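PDB 4HFV: Dot/Icm T4SS effector from Legionella pneumophila subsp. pneumophila, which is a putative substrate of the Dot/Icm type IV secretion system whose function is not established, although it may act in metaeffector control of other effectors. Local coordinates for residues R120-A124 against L175-I179; Y127-E131 against L168-V172. All blocks are in the same frame, centred on the assembly; numbering follows the deposited sequence. Where two conformers were deposited one is given.

Interaction 1: residues R120-A124 against L175-I179; sequences REDLA and LRHEI
Two α-helical turns, 120-124 and 175-179, pack antiparallel, axes 9.5 Å apart and N-to-C directions at 150°; the closest CA pair is A124 with L175 at 5.9 Å. L175 (m, t) points at the opposing helix, its CD1 3.6 Å from both CB of L123 and N of A124, its CB 4.1 Å from CB of the small A124 and its CD2 3.9 Å from CG of R120. R176 starts away from 120-124, and its NH1 hydrogen-bonds a succinate. E178 extends (m, t), its OE1 3.2 Å from CD of R120 (m, t, m) but 4.4 Å from NE of R120, beyond a salt bridge; its OE2 pairs with K174 instead. I179 leaves its backbone sideways but bends inward, CG1 reaching CB of R120 at 4.1 Å and CD1 approaching CA of E121 at 4.0 Å. R145 of the second subunit packs on E121 and A124. The contact sets the first turn of helix 120-136 against the long helix 161-188, a pairing that continues where L175 touches Y127.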
loop_
_atom_site.group_PDB
_atom_site.type_symbol
_atom_site.label_atom_id
_atom_site.label_comp_id
_atom_site.label_asym_id
_atom_site.label_seq_id
_atom_site.Cartn_x
_atom_site.Cartn_y
_atom_site.Cartn_z
ATOM N N ARG A 120 -8.927 2.872 -12.941
ATOM C CA ARG A 120 -8.367 2.917 -11.587
ATOM C C ARG A 120 -7.259 1.893 -11.423
ATOM O O ARG A 120 -6.255 2.107 -10.712
ATOM C CB ARG A 120 -9.457 2.596 -10.562
ATOM C CG ARG A 120 -10.378 3.743 -10.286
ATOM C CD ARG A 120 -11.313 3.391 -9.127
ATOM N NE ARG A 120 -12.290 2.377 -9.508
ATOM C CZ ARG A 120 -13.535 2.645 -9.903
ATOM N NH1 ARG A 120 -14.355 1.665 -10.241
ATOM N NH2 ARG A 120 -13.967 3.895 -9.962
ATOM N N GLU A 121 -7.485 0.748 -12.048
ATOM C CA GLU A 121 -6.551 -0.347 -11.997
ATOM C C GLU A 121 -5.240 0.119 -12.643
ATOM O O GLU A 121 -4.169 0.059 -12.025
ATOM C CB GLU A 121 -7.172 -1.546 -12.717
ATOM C CG GLU A 121 -8.598 -1.874 -12.222
ATOM C CD GLU A 121 -9.715 -1.469 -13.198
ATOM O OE1 GLU A 121 -9.974 -2.253 -14.148
ATOM O OE2 GLU A 121 -10.341 -0.389 -13.005
ATOM N N ASP A 122 -5.348 0.636 -13.867
ATOM C CA ASP A 122 -4.189 1.128 -14.597
ATOM C C ASP A 122 -3.402 2.134 -13.780
ATOM O O ASP A 122 -2.175 2.115 -13.773
ATOM C CB ASP A 122 -4.628 1.852 -15.867
ATOM C CG ASP A 122 -5.302 0.934 -16.878
ATOM O OD1 ASP A 122 -4.940 -0.268 -16.953
ATOM O OD2 ASP A 122 -6.198 1.425 -17.610
ATOM N N LEU A 123 -4.115 3.055 -13.140
ATOM C CA LEU A 123 -3.457 4.140 -12.439
ATOM C C LEU A 123 -2.780 3.573 -11.225
ATOM O O LEU A 123 -1.644 3.957 -10.899
ATOM C CB LEU A 123 -4.460 5.184 -11.980
ATOM C CG LEU A 123 -4.930 6.107 -13.102
ATOM C CD1 LEU A 123 -5.952 7.110 -12.608
ATOM C CD2 LEU A 123 -3.727 6.820 -13.702
ATOM N N ALA A 124 -3.491 2.681 -10.539
ATOM C CA ALA A 124 -2.899 2.033 -9.377
ATOM C C ALA A 124 -1.591 1.341 -9.789
ATOM O O ALA A 124 -0.580 1.502 -9.133
ATOM C CB ALA A 124 -3.849 1.042 -8.717
ATOM N N LEU A 175 -6.828 4.617 -4.664
ATOM C CA LEU A 175 -7.257 3.811 -5.800
ATOM C C LEU A 175 -7.569 2.364 -5.398
ATOM O O LEU A 175 -8.648 1.824 -5.765
ATOM C CB LEU A 175 -6.234 3.902 -6.956
ATOM C CG LEU A 175 -6.154 5.251 -7.694
ATOM C CD1 LEU A 175 -4.846 5.302 -8.443
ATOM C CD2 LEU A 175 -7.314 5.432 -8.650
ATOM N N ARG A 176 -6.700 1.745 -4.594
ATOM C CA ARG A 176 -6.950 0.395 -4.112
ATOM C C ARG A 176 -8.192 0.329 -3.235
ATOM O O ARG A 176 -8.980 -0.620 -3.348
ATOM C CB ARG A 176 -5.721 -0.171 -3.383
ATOM C CG ARG A 176 -4.674 -0.572 -4.364
ATOM C CD ARG A 176 -3.429 -1.127 -3.773
ATOM N NE ARG A 176 -2.430 -1.365 -4.827
ATOM C CZ ARG A 176 -1.133 -1.556 -4.576
ATOM N NH1 ARG A 176 -0.700 -1.565 -3.325
ATOM N NH2 ARG A 176 -0.271 -1.751 -5.562
ATOM N N HIS A 177 -8.401 1.367 -2.420
ATOM C CA HIS A 177 -9.636 1.486 -1.640
ATOM C C HIS A 177 -10.856 1.458 -2.568
ATOM O O HIS A 177 -11.821 0.712 -2.345
ATOM C CB HIS A 177 -9.581 2.760 -0.795
ATOM C CG HIS A 177 -10.744 2.942 0.128
ATOM N ND1 HIS A 177 -10.674 2.654 1.474
ATOM C CD2 HIS A 177 -11.998 3.400 -0.096
ATOM C CE1 HIS A 177 -11.842 2.915 2.039
ATOM N NE2 HIS A 177 -12.664 3.364 1.109
ATOM N N GLU A 178 -10.806 2.267 -3.625
ATOM C CA GLU A 178 -11.962 2.405 -4.509
ATOM C C GLU A 178 -12.258 1.122 -5.261
ATOM O O GLU A 178 -13.418 0.777 -5.479
ATOM C CB GLU A 178 -11.761 3.565 -5.484
ATOM C CG GLU A 178 -11.632 4.896 -4.796
ATOM C CD GLU A 178 -11.335 6.033 -5.762
ATOM O OE1 GLU A 178 -11.262 5.776 -6.986
ATOM O OE2 GLU A 178 -11.179 7.188 -5.289
ATOM N N ILE A 179 -11.208 0.416 -5.647
ATOM C CA ILE A 179 -11.343 -0.870 -6.332
ATOM C C ILE A 179 -12.050 -1.899 -5.464
ATOM O O ILE A 179 -12.929 -2.660 -5.920
ATOM C CB ILE A 179 -9.955 -1.383 -6.762
ATOM C CG1 ILE A 179 -9.468 -0.566 -7.979
ATOM C CG2 ILE A 179 -9.973 -2.862 -7.127
ATOM C CD1 ILE A 179 -7.992 -0.765 -8.270
#

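Interaction 2: residues Y127-E131 against L168-V172; sequences YSALE and LSDRV
Side chains interlock between the α-helical turns 127-131 and 168-172, which run antiparallel at 153° with axes 9.0 Å apart; the nearest CA pairs are Y127 with L168 (5.9 Å) and S128 with V172 (6.2 Å). Y127 adopts chi1 m, chi2 -31°, bringing its CD1 to 3.6 Å from CD2 of L168. V172, in its t rotamer, places CG2 3.6 Å from CB of Y127 and 3.5 Å from N of S128. L168 (m, t) sends CD1 to 3.6 Å from CG of L130 (t, p). R171 extends (m, t, t), with NH1 3.5 Å from OH of Y127, while its charge is met by E167 and D86. CB of E131 lies 3.9 Å from CB of L168, and chi1 t with chi2 -148° carries OE1 of E131 to 3.5 Å from CB of S169. Water 1 donates to OE1 of E131 at 2.5 Å and is hydrogen-bonded to OG of S169 at 3.1 Å; R135 pairs with E131 OE2. S169 OG also hydrogen-bonds succinate weakly, placing this margin of a buried interface at the succinate site. Helix 70-90 packs on one side of the helix pair, Y82, A79 and Y83 touching Y127, L130 and R171 respectively.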
loop_
_atom_site.group_PDB
_atom_site.type_symbol
_atom_site.label_atom_id
_atom_site.label_comp_id
_atom_site.label_asym_id
_atom_site.label_seq_id
_atom_site.Cartn_x
_atom_site.Cartn_y
_atom_site.Cartn_z
ATOM N N TYR A 127 1.112 4.258 -10.843
ATOM C CA TYR A 127 1.662 5.048 -9.755
ATOM C C TYR A 127 2.440 4.172 -8.768
ATOM O O TYR A 127 3.413 4.630 -8.156
ATOM C CB TYR A 127 0.588 5.791 -8.969
ATOM C CG TYR A 127 -0.108 6.906 -9.728
ATOM C CD1 TYR A 127 0.546 7.637 -10.706
ATOM C CD2 TYR A 127 -1.433 7.232 -9.436
ATOM C CE1 TYR A 127 -0.104 8.650 -11.384
ATOM C CE2 TYR A 127 -2.086 8.241 -10.095
ATOM C CZ TYR A 127 -1.408 8.952 -11.069
ATOM O OH TYR A 127 -2.054 9.975 -11.729
ATOM N N SER A 128 2.012 2.936 -8.597
ATOM C CA SER A 128 2.759 2.034 -7.744
ATOM C C SER A 128 4.162 1.803 -8.327
ATOM O O SER A 128 5.178 1.872 -7.613
ATOM C CB SER A 128 1.977 0.729 -7.543
ATOM O OG SER A 128 2.685 -0.170 -6.733
ATOM N N ALA A 129 4.226 1.554 -9.640
ATOM C CA ALA A 129 5.504 1.289 -10.293
ATOM C C ALA A 129 6.383 2.527 -10.194
ATOM O O ALA A 129 7.582 2.417 -9.934
ATOM C CB ALA A 129 5.324 0.845 -11.782
ATOM N N LEU A 130 5.782 3.707 -10.367
ATOM C CA LEU A 130 6.522 4.941 -10.242
ATOM C C LEU A 130 7.039 5.158 -8.822
ATOM O O LEU A 130 8.223 5.478 -8.613
ATOM C CB LEU A 130 5.644 6.117 -10.657
ATOM C CG LEU A 130 6.259 7.515 -10.640
ATOM C CD1 LEU A 130 7.528 7.580 -11.453
ATOM C CD2 LEU A 130 5.225 8.535 -11.233
ATOM N N GLU A 131 6.150 5.045 -7.839
ATOM C CA GLU A 131 6.590 5.115 -6.440
ATOM C C GLU A 131 7.729 4.135 -6.107
ATOM O O GLU A 131 8.710 4.534 -5.472
ATOM C CB GLU A 131 5.430 4.908 -5.491
ATOM C CG GLU A 131 5.807 5.123 -4.034
ATOM C CD GLU A 131 5.029 4.254 -3.120
ATOM O OE1 GLU A 131 3.827 4.043 -3.413
ATOM O OE2 GLU A 131 5.607 3.796 -2.113
ATOM N N LEU A 168 2.311 9.750 -4.269
ATOM C CA LEU A 168 2.058 8.599 -5.119
ATOM C C LEU A 168 1.492 7.453 -4.282
ATOM O O LEU A 168 0.553 6.748 -4.685
ATOM C CB LEU A 168 3.340 8.178 -5.847
ATOM C CG LEU A 168 3.726 9.139 -7.016
ATOM C CD1 LEU A 168 5.107 8.832 -7.478
ATOM C CD2 LEU A 168 2.748 8.951 -8.164
ATOM N N SER A 169 2.051 7.295 -3.096
ATOM C CA SER A 169 1.556 6.291 -2.187
ATOM C C SER A 169 0.117 6.594 -1.761
ATOM O O SER A 169 -0.732 5.702 -1.727
ATOM C CB SER A 169 2.510 6.203 -0.993
ATOM O OG SER A 169 1.886 5.585 0.060
ATOM N N ASP A 170 -0.195 7.862 -1.521
ATOM C CA ASP A 170 -1.561 8.192 -1.176
ATOM C C ASP A 170 -2.524 7.874 -2.315
ATOM O O ASP A 170 -3.630 7.370 -2.084
ATOM C CB ASP A 170 -1.710 9.663 -0.810
ATOM C CG ASP A 170 -0.988 10.037 0.457
ATOM O OD1 ASP A 170 -0.692 9.134 1.267
ATOM O OD2 ASP A 170 -0.755 11.251 0.655
ATOM N N ARG A 171 -2.147 8.204 -3.552
ATOM C CA ARG A 171 -3.057 7.963 -4.659
ATOM C C ARG A 171 -3.304 6.481 -4.879
ATOM O O ARG A 171 -4.441 6.054 -5.119
ATOM C CB ARG A 171 -2.520 8.612 -5.942
ATOM C CG ARG A 171 -2.416 10.097 -5.848
ATOM C CD ARG A 171 -1.855 10.685 -7.183
ATOM N NE ARG A 171 -1.781 12.139 -7.097
ATOM C CZ ARG A 171 -2.001 12.971 -8.099
ATOM N NH1 ARG A 171 -2.336 12.501 -9.297
ATOM N NH2 ARG A 171 -1.904 14.272 -7.890
ATOM N N VAL A 172 -2.230 5.698 -4.830
ATOM C CA VAL A 172 -2.338 4.254 -4.908
ATOM C C VAL A 172 -3.271 3.739 -3.799
ATOM O O VAL A 172 -4.181 2.953 -4.080
ATOM C CB VAL A 172 -0.942 3.574 -4.777
ATOM C CG1 VAL A 172 -1.046 2.063 -4.593
ATOM C CG2 VAL A 172 -0.094 3.878 -5.971
HETATM O O HOH W 1 2.582 2.950 -1.486
#

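In the fold
Interactions 1 and 2 are successive parts of one antiparallel packing between helices 120-136 and 161-188, their centres about 10 Å apart, with interaction 2 nested along the chain inside interaction 1. They meet where L175 CD1 lies 4.0 Å from Y127 CD2 and A124 O lies 4.0 Å from V172 CG2; R176 NH2 also packs 3.6 Å from S128 OG. R176 of interaction 1 and S169 of interaction 2 each hydrogen-bond succinate, probably from the crystallisation liquor, S169 only weakly; H173 is also a residue seen binding succinate. Both contacts touch the second subunit, whose H173 packs on S169 and hydrogen-bonds D170.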